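Local coordinates for putative branched-chain amino acid aminotransferase IlvE (PDB 4DQN), which is a pyridoxal 5'-phosphate-dependent branched-chain aminotransferase that probably moves amino groups between leucine, isoleucine or valine and 2-oxoglutarate, at the interface of chains A and B. Sequence-based numbering; all coordinates share one arbitrary frame. Chains: chain A/B, Putative branched-chain amino acid aminotransferase IlvE.

The interface of chains A and B. Residues chain A 92-94, 143-144; chain B 197-198, 201.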
loop_
_atom_site.group_PDB
_atom_site.type_symbol
_atom_site.label_atom_id
_atom_site.label_comp_id
_atom_site.label_asym_id
_atom_site.label_seq_id
_atom_site.Cartn_x
_atom_site.Cartn_y
_atom_site.Cartn_z
ATOM N N ARG A 92 1.298 13.184 1.798
ATOM C CA ARG A 92 2.272 12.111 2.000
ATOM C C ARG A 92 2.425 11.242 0.751
ATOM O O ARG A 92 3.507 10.709 0.477
ATOM C CB ARG A 92 1.845 11.244 3.189
ATOM C CG ARG A 92 2.841 10.167 3.570
ATOM C CD ARG A 92 4.146 10.740 4.120
ATOM N NE ARG A 92 5.094 9.659 4.396
ATOM C CZ ARG A 92 6.187 9.772 5.149
ATOM N NH1 ARG A 92 6.497 10.934 5.715
ATOM N NH2 ARG A 92 6.976 8.711 5.326
ATOM N N LEU A 93 1.345 11.107 -0.009
ATOM C CA LEU A 93 1.358 10.268 -1.206
ATOM C C LEU A 93 1.402 11.083 -2.493
ATOM O O LEU A 93 1.152 10.543 -3.577
ATOM C CB LEU A 93 0.132 9.361 -1.223
ATOM C CG LEU A 93 0.356 7.960 -0.659
ATOM C CD1 LEU A 93 0.702 7.977 0.809
ATOM C CD2 LEU A 93 -0.882 7.122 -0.907
ATOM N N LEU A 94 1.718 12.373 -2.375
ATOM C CA LEU A 94 1.820 13.252 -3.540
ATOM C C LEU A 94 0.532 13.279 -4.361
ATOM O O LEU A 94 0.585 13.299 -5.593
ATOM C CB LEU A 94 3.004 12.816 -4.437
ATOM C CG LEU A 94 4.364 13.478 -4.214
ATOM C CD1 LEU A 94 4.552 13.903 -2.788
ATOM C CD2 LEU A 94 5.512 12.559 -4.658
ATOM N N HIS A 143 5.668 6.804 -9.977
ATOM C CA HIS A 143 5.526 8.253 -10.107
ATOM C C HIS A 143 4.084 8.615 -9.758
ATOM O O HIS A 143 3.186 7.789 -9.930
ATOM C CB HIS A 143 5.823 8.634 -11.560
ATOM C CG HIS A 143 5.983 10.099 -11.788
ATOM N ND1 HIS A 143 4.974 10.886 -12.310
ATOM C CD2 HIS A 143 7.034 10.927 -11.580
ATOM C CE1 HIS A 143 5.396 12.133 -12.407
ATOM N NE2 HIS A 143 6.645 12.187 -11.970
ATOM N N PRO A 144 3.844 9.840 -9.255
ATOM C CA PRO A 144 2.428 10.147 -8.995
ATOM C C PRO A 144 1.618 10.305 -10.287
ATOM O O PRO A 144 2.165 10.673 -11.333
ATOM C CB PRO A 144 2.476 11.478 -8.220
ATOM C CG PRO A 144 3.831 12.061 -8.506
ATOM C CD PRO A 144 4.753 10.885 -8.741
ATOM N N LEU B 197 7.136 7.358 -2.907
ATOM C CA LEU B 197 6.866 8.525 -3.763
ATOM C C LEU B 197 7.509 9.809 -3.224
ATOM O O LEU B 197 8.189 10.533 -3.961
ATOM C CB LEU B 197 5.360 8.732 -3.949
ATOM C CG LEU B 197 4.628 7.695 -4.803
ATOM C CD1 LEU B 197 3.114 7.895 -4.707
ATOM C CD2 LEU B 197 5.097 7.801 -6.239
ATOM N N LEU B 198 7.300 10.091 -1.940
ATOM C CA LEU B 198 7.847 11.311 -1.350
ATOM C C LEU B 198 9.385 11.297 -1.280
ATOM O O LEU B 198 10.018 12.259 -1.721
ATOM C CB LEU B 198 7.202 11.613 0.016
ATOM C CG LEU B 198 7.628 12.850 0.818
ATOM C CD1 LEU B 198 7.478 14.124 -0.011
ATOM C CD2 LEU B 198 6.802 12.946 2.111
ATOM N N LYS B 201 10.802 11.932 -4.678
ATOM C CA LYS B 201 10.731 13.354 -5.024
ATOM C C LYS B 201 11.854 14.148 -4.352
ATOM O O LYS B 201 12.484 15.006 -4.976
ATOM C CB LYS B 201 9.361 13.929 -4.630
ATOM C CG LYS B 201 9.200 15.430 -4.898
ATOM C CD LYS B 201 7.746 15.860 -4.690
ATOM C CE LYS B 201 7.536 17.345 -4.975
ATOM N NZ LYS B 201 8.164 18.200 -3.931
HETATM O O HOH W 1 5.260 8.806 -0.197
#
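A:Leu94 meets B:Leu197, B:Leu198 and B:Lys201 on one flank of helix 190-205, where two copies of this class-IV (fold-type IV) aminotransferase face each other across a two-fold interface. The patch illustrates how the residues that follow a helix can pack against the side of a helix in the partner subunit. Helix 79-92 ends at A:Arg92, and the chain then turns through A:Leu94, whose backbone has left-handed helical torsions. The isobutyl group of A:Leu94 divides its two methyls between neighbouring partners. CD2 lies against the backbone of B:Leu197, 3.4 Å from its carbonyl O, and also packs on CD of B:Lys201 at 4.0 Å. The butyl chain of that lysine runs extended as far as CE and bends at the last torsion, offering methylene groups rather than its amine to the leucine. The other methyl, CD1, touches CD1 of B:Leu198, tip to tip, with the two side chains nearly perpendicular.

B:Leu198 itself forks between two residues of chain A. Its CG stands anti to the backbone N (chi1 180°), and the second methyl, CD2, rests on CD of A:Arg92 at 4.0 Å, again with the side chains at about a right angle. The same B:Leu198 methyl, CD2, also meets the guanidinium end of A:Arg92, lying 4.1 Å from NH1, so both the methylene and the planar tip of the arginine face it.

B:Leu197 points its branches elsewhere. CD1 approaches the carbonyl O of A:Leu93 at 3.5 Å, while CD2 packs against the backbone joining A:His143 to A:Pro144 and lies 4.0 Å from the proline CD. The proline and leucine side chains run antiparallel where they meet.

Within this patch, a water links the two backbones. Its oxygen lies 2.7 Å from the carbonyl O of A:Arg92. It also accepts the backbone N-H of B:Leu198, with 3.0 Å between that N and the water oxygen. An angle of 159° at the hydrogen makes this second bond fairly straight.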